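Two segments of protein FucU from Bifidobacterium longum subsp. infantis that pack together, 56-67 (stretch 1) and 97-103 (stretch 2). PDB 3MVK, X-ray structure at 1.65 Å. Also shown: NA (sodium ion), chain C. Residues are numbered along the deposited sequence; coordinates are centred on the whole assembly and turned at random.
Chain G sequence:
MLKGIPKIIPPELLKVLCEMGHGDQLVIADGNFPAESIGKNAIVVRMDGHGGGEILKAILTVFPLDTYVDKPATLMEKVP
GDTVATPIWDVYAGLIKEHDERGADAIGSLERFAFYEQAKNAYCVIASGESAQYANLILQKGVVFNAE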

ATOM      1  N   LEU G  56     -20.303  14.465 -22.296  1.00 15.11           N
ATOM      2  CA  LEU G  56     -21.655  14.605 -21.750  1.00 15.90           C
ATOM      3  C   LEU G  56     -22.620  13.704 -22.483  1.00 16.48           C
ATOM      4  O   LEU G  56     -23.449  13.040 -21.860  1.00 16.68           O
ATOM      5  CB  LEU G  56     -22.130  16.053 -21.847  1.00 15.50           C
ATOM      6  CG  LEU G  56     -23.523  16.312 -21.282  1.00 14.87           C
ATOM      7  CD1 LEU G  56     -23.651  15.976 -19.762  1.00 15.12           C
ATOM      8  CD2 LEU G  56     -23.908  17.777 -21.537  1.00 15.35           C
ATOM      9  N   LYS G  57     -22.528  13.687 -23.806  1.00 17.53           N
ATOM     10  CA  LYS G  57     -23.451  12.880 -24.601  1.00 18.61           C
ATOM     11  C   LYS G  57     -23.354  11.400 -24.203  1.00 18.04           C
ATOM     12  O   LYS G  57     -24.379  10.724 -24.059  1.00 19.02           O
ATOM     13  CB  LYS G  57     -23.169  13.041 -26.087  1.00 18.59           C
ATOM     14  CG  LYS G  57     -24.150  12.307 -26.994  1.00 22.34           C
ATOM     15  CD  LYS G  57     -23.624  12.342 -28.441  1.00 27.49           C
ATOM     16  CE  LYS G  57     -24.488  11.492 -29.349  1.00 31.20           C
ATOM     17  NZ  LYS G  57     -25.849  12.081 -29.504  1.00 33.38           N
ATOM     18  N   ALA G  58     -22.132  10.907 -24.008  1.00 18.21           N
ATOM     19  CA  ALA G  58     -21.914   9.531 -23.628  1.00 18.10           C
ATOM     20  C   ALA G  58     -22.458   9.239 -22.225  1.00 18.17           C
ATOM     21  O   ALA G  58     -23.138   8.229 -22.002  1.00 18.50           O
ATOM     22  CB  ALA G  58     -20.424   9.188 -23.737  1.00 18.43           C
ATOM     23  N   ILE G  59     -22.167  10.130 -21.283  1.00 17.60           N
ATOM     24  CA  ILE G  59     -22.586   9.950 -19.889  1.00 17.67           C
ATOM     25  C   ILE G  59     -24.112   9.902 -19.777  1.00 17.85           C
ATOM     26  O   ILE G  59     -24.651   9.055 -19.086  1.00 17.71           O
ATOM     27  CB  ILE G  59     -22.006  11.039 -18.971  1.00 17.63           C
ATOM     28  CG1 ILE G  59     -20.516  10.776 -18.757  1.00 18.33           C
ATOM     29  CG2 ILE G  59     -22.752  11.077 -17.611  1.00 18.24           C
ATOM     30  CD1 ILE G  59     -19.802  11.918 -18.063  1.00 22.61           C
ATOM     31  N   LEU G  60     -24.795  10.802 -20.470  1.00 17.71           N
ATOM     32  CA  LEU G  60     -26.244  10.892 -20.364  1.00 18.81           C
ATOM     33  C   LEU G  60     -26.963   9.640 -20.878  1.00 19.51           C
ATOM     34  O   LEU G  60     -28.093   9.372 -20.457  1.00 20.18           O
ATOM     35  CB  LEU G  60     -26.779  12.151 -21.050  1.00 18.96           C
ATOM     36  CG  LEU G  60     -26.365  13.487 -20.420  1.00 18.87           C
ATOM     37  CD1 LEU G  60     -26.877  14.603 -21.294  1.00 19.33           C
ATOM     38  CD2 LEU G  60     -26.858  13.640 -18.985  1.00 19.35           C
ATOM     39  N   THR G  61     -26.309   8.856 -21.736  1.00 20.67           N
ATOM     40  CA  THR G  61     -26.909   7.585 -22.157  1.00 22.88           C
ATOM     41  C   THR G  61     -27.034   6.578 -21.000  1.00 23.53           C
ATOM     42  O   THR G  61     -27.870   5.667 -21.048  1.00 24.41           O
ATOM     43  CB  THR G  61     -26.173   6.946 -23.346  1.00 22.78           C
ATOM     44  OG1 THR G  61     -24.920   6.432 -22.900  1.00 24.98           O
ATOM     45  CG2 THR G  61     -25.957   7.948 -24.466  1.00 24.72           C
ATOM     46  N   VAL G  62     -26.222   6.737 -19.955  1.00 24.30           N
ATOM     47  CA  VAL G  62     -26.242   5.793 -18.839  1.00 24.01           C
ATOM     48  C   VAL G  62     -26.522   6.400 -17.459  1.00 24.06           C
ATOM     49  O   VAL G  62     -26.640   5.678 -16.466  1.00 25.75           O
ATOM     50  CB  VAL G  62     -24.948   4.941 -18.790  1.00 24.30           C
ATOM     51  CG1 VAL G  62     -24.838   4.074 -20.030  1.00 24.67           C
ATOM     52  CG2 VAL G  62     -23.714   5.820 -18.621  1.00 24.96           C
ATOM     53  N   PHE G  63     -26.673   7.717 -17.401  1.00 22.64           N
ATOM     54  CA  PHE G  63     -26.655   8.448 -16.137  1.00 21.67           C
ATOM     55  C   PHE G  63     -27.886   9.335 -16.090  1.00 21.28           C
ATOM     56  O   PHE G  63     -27.971  10.331 -16.827  1.00 22.02           O
ATOM     57  CB  PHE G  63     -25.380   9.295 -16.094  1.00 21.54           C
ATOM     58  CG  PHE G  63     -25.141  10.064 -14.809  1.00 20.39           C
ATOM     59  CD1 PHE G  63     -24.261   9.563 -13.840  1.00 19.18           C
ATOM     60  CD2 PHE G  63     -25.685  11.324 -14.619  1.00 20.37           C
ATOM     61  CE1 PHE G  63     -23.969  10.295 -12.662  1.00 18.92           C
ATOM     62  CE2 PHE G  63     -25.413  12.065 -13.453  1.00 18.97           C
ATOM     63  CZ  PHE G  63     -24.547  11.553 -12.472  1.00 19.94           C
ATOM     64  N   PRO G  64     -28.859   8.972 -15.245  1.00 20.41           N
ATOM     65  CA  PRO G  64     -30.049   9.802 -15.093  1.00 20.18           C
ATOM     66  C   PRO G  64     -29.756  11.069 -14.292  1.00 19.36           C
ATOM     67  O   PRO G  64     -29.074  11.027 -13.251  1.00 18.99           O
ATOM     68  CB  PRO G  64     -31.027   8.881 -14.330  1.00 20.40           C
ATOM     69  CG  PRO G  64     -30.142   8.014 -13.521  1.00 21.27           C
ATOM     70  CD  PRO G  64     -28.854   7.823 -14.313  1.00 20.28           C
ATOM     71  N   LEU G  65     -30.248  12.200 -14.790  1.00 19.24           N
ATOM     72  CA  LEU G  65     -30.092  13.454 -14.061  1.00 18.77           C
ATOM     73  C   LEU G  65     -31.159  13.568 -12.995  1.00 18.48           C
ATOM     74  O   LEU G  65     -32.338  13.294 -13.267  1.00 19.23           O
ATOM     75  CB  LEU G  65     -30.205  14.647 -15.009  1.00 19.70           C
ATOM     76  CG  LEU G  65     -29.018  14.882 -15.941  1.00 20.56           C
ATOM     77  CD1 LEU G  65     -29.359  16.001 -16.906  1.00 21.33           C
ATOM     78  CD2 LEU G  65     -27.754  15.209 -15.130  1.00 23.03           C
ATOM     79  N   ASP G  66     -30.751  14.038 -11.820  1.00 17.89           N
ATOM     80  CA  ASP G  66     -31.611  14.139 -10.643  1.00 18.36           C
ATOM     81  C   ASP G  66     -32.833  15.035 -10.846  1.00 19.33           C
ATOM     82  O   ASP G  66     -32.692  16.221 -11.189  1.00 19.38           O
ATOM     83  CB  ASP G  66     -30.807  14.625  -9.444  1.00 18.01           C
ATOM     84  CG  ASP G  66     -31.458  14.283  -8.105  1.00 17.62           C
ATOM     85  OD1 ASP G  66     -32.576  13.694  -8.080  1.00 17.55           O
ATOM     86  OD2 ASP G  66     -30.841  14.624  -7.073  1.00 18.33           O
ATOM     87  N   THR G  67     -34.016  14.461 -10.612  1.00 19.69           N
ATOM     88  CA  THR G  67     -35.282  15.205 -10.688  1.00 21.09           C
ATOM     89  C   THR G  67     -35.725  15.712  -9.308  1.00 20.90           C
ATOM     90  O   THR G  67     -36.726  16.421  -9.211  1.00 21.48           O
ATOM     91  CB  THR G  67     -36.429  14.334 -11.283  1.00 21.35           C
ATOM     92  OG1 THR G  67     -36.666  13.217 -10.420  1.00 23.30           O
ATOM     93  CG2 THR G  67     -36.088  13.841 -12.694  1.00 22.65           C
TER
HETATM   94 NA    NA C 149     -34.545  11.356 -10.263  1.00 22.84          NA
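Stretch 2, residues 97-103: KEHDERG

The firmest link between the two segments is made by Arg 102, whose guanidinium reaches the backbone of stretch 1 at Asp 66. Its NH2 donates a nearly straight hydrogen bond to Asp 66 O (3.0 Å, 166° at the hydrogen), and its NH1 adds a weak one to the same Asp 66 O at 3.5 Å and 137°. The carbonyl therefore lies at the edge of the guanidinium, near its plane, where the N-H groups point; Leu 65 O is also at the edge, 4.0 Å from Arg 102 NH2.

The arginine is held in place from within its own segment. Asp 100 pairs with it in a salt bridge, OD2 receiving Arg 102 NH2 at 2.8 Å and OD1 receiving Arg 102 NE at 2.9 Å, a two-pronged arrangement that fixes the plane of the guanidinium. Asp 100 OD1 also accepts the backbone Arg 102 N at 3.1 Å. These bonds sit on a type I beta turn from Asp 100 to Gly 103, closed by Gly 103 N to Asp 100 O at 3.0 Å; Gly 103 has a positive phi of 55°, which favours glycine.

At the other end of the contact, Lys 57 NZ and Glu 98 OE1 form a long salt bridge of 4.0 Å. The CA-to-CB bond of Lys 57 points sideways to stretch 2, but its extended chain, t through chi3, brings the end nearer to it.

Between these polar ends lies the packing. Stretch 1 leaves its helix and continues as a loop, with Thr 61 OG1 bonded back to Ala 58 O at 2.7 Å. Stretch 2 has little regular structure and follows in the same general direction: Leu 60 lies nearest His 99 (CA to CA, 7.2 Å) and Leu 65 nearest Asp 100 (CA to CA, 7.6 Å). His 99, which loses more area to the contact than any other residue, points toward stretch 1, with Leu 60 O over one face of its ring. Leu 60, itself directed toward stretch 2 with an m, t rotamer, is buried here, as is Leu 65, which has the same rotamer and places its CB 4.3 Å from Asp 100 OD2.

Thr 67 completes the far edge: its CG2 is 3.9 Å from Arg 102 NH2, while its OG1 binds the sodium ion at 2.8 Å. Together the segments bury 353 Å², both sides summed.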

ATOM      1  N   LYS G  97     -31.368  18.268 -23.056  1.00 22.00           N
ATOM      2  CA  LYS G  97     -32.769  18.283 -23.520  1.00 23.34           C
ATOM      3  C   LYS G  97     -33.161  16.959 -24.173  1.00 24.13           C
ATOM      4  O   LYS G  97     -34.329  16.562 -24.119  1.00 24.70           O
ATOM      5  CB  LYS G  97     -33.007  19.449 -24.481  1.00 22.81           C
ATOM      6  N   GLU G  98     -32.185  16.281 -24.781  1.00 25.19           N
ATOM      7  CA  GLU G  98     -32.400  14.969 -25.409  1.00 27.13           C
ATOM      8  C   GLU G  98     -32.875  13.916 -24.402  1.00 27.59           C
ATOM      9  O   GLU G  98     -33.543  12.947 -24.780  1.00 27.62           O
ATOM     10  CB  GLU G  98     -31.139  14.498 -26.152  1.00 27.48           C
ATOM     11  CG  GLU G  98     -30.793  15.392 -27.350  1.00 31.03           C
ATOM     12  CD  GLU G  98     -29.572  14.953 -28.158  1.00 35.66           C
ATOM     13  OE1 GLU G  98     -28.932  13.920 -27.841  1.00 37.04           O
ATOM     14  OE2 GLU G  98     -29.251  15.669 -29.137  1.00 39.03           O
ATOM     15  N   HIS G  99     -32.539  14.115 -23.128  1.00 27.49           N
ATOM     16  CA  HIS G  99     -32.891  13.165 -22.061  1.00 28.18           C
ATOM     17  C   HIS G  99     -33.851  13.688 -21.017  1.00 28.45           C
ATOM     18  O   HIS G  99     -34.520  12.912 -20.329  1.00 29.48           O
ATOM     19  CB  HIS G  99     -31.622  12.714 -21.351  1.00 28.25           C
ATOM     20  CG  HIS G  99     -30.803  11.782 -22.172  1.00 28.24           C
ATOM     21  ND1 HIS G  99     -29.782  12.215 -22.992  1.00 27.82           N
ATOM     22  CD2 HIS G  99     -30.907  10.449 -22.365  1.00 28.31           C
ATOM     23  CE1 HIS G  99     -29.265  11.177 -23.622  1.00 27.12           C
ATOM     24  NE2 HIS G  99     -29.936  10.098 -23.267  1.00 27.55           N
ATOM     25  N   ASP G 100     -33.891  15.001 -20.864  1.00 28.35           N
ATOM     26  CA  ASP G 100     -34.626  15.597 -19.766  1.00 28.30           C
ATOM     27  C   ASP G 100     -35.325  16.848 -20.283  1.00 28.39           C
ATOM     28  O   ASP G 100     -34.662  17.786 -20.744  1.00 27.86           O
ATOM     29  CB  ASP G 100     -33.660  15.922 -18.622  1.00 28.89           C
ATOM     30  CG  ASP G 100     -34.373  16.290 -17.337  1.00 29.52           C
ATOM     31  OD1 ASP G 100     -35.165  17.259 -17.337  1.00 29.53           O
ATOM     32  OD2 ASP G 100     -34.140  15.611 -16.313  1.00 31.79           O
ATOM     33  N   GLU G 101     -36.662  16.857 -20.202  1.00 27.77           N
ATOM     34  CA  GLU G 101     -37.481  17.951 -20.765  1.00 27.31           C
ATOM     35  C   GLU G 101     -37.100  19.341 -20.251  1.00 26.78           C
ATOM     36  O   GLU G 101     -37.392  20.354 -20.902  1.00 27.09           O
ATOM     37  CB  GLU G 101     -38.976  17.711 -20.494  1.00 27.42           C
ATOM     38  N   ARG G 102     -36.469  19.395 -19.084  1.00 25.82           N
ATOM     39  CA  ARG G 102     -36.086  20.679 -18.496  1.00 25.24           C
ATOM     40  C   ARG G 102     -35.055  21.409 -19.343  1.00 24.98           C
ATOM     41  O   ARG G 102     -35.022  22.635 -19.358  1.00 25.29           O
ATOM     42  CB  ARG G 102     -35.574  20.490 -17.083  1.00 25.36           C
ATOM     43  CG  ARG G 102     -36.672  20.088 -16.110  1.00 25.15           C
ATOM     44  CD  ARG G 102     -36.088  19.776 -14.758  1.00 27.21           C
ATOM     45  NE  ARG G 102     -35.263  18.567 -14.794  1.00 27.59           N
ATOM     46  CZ  ARG G 102     -34.666  18.048 -13.727  1.00 27.60           C
ATOM     47  NH1 ARG G 102     -34.802  18.650 -12.559  1.00 28.97           N
ATOM     48  NH2 ARG G 102     -33.948  16.935 -13.834  1.00 26.57           N
ATOM     49  N   GLY G 103     -34.228  20.645 -20.050  1.00 24.34           N
ATOM     50  CA  GLY G 103     -33.236  21.202 -20.969  1.00 24.05           C
ATOM     51  C   GLY G 103     -32.339  22.214 -20.270  1.00 23.37           C
ATOM     52  O   GLY G 103     -31.823  21.953 -19.175  1.00 22.16           O
TER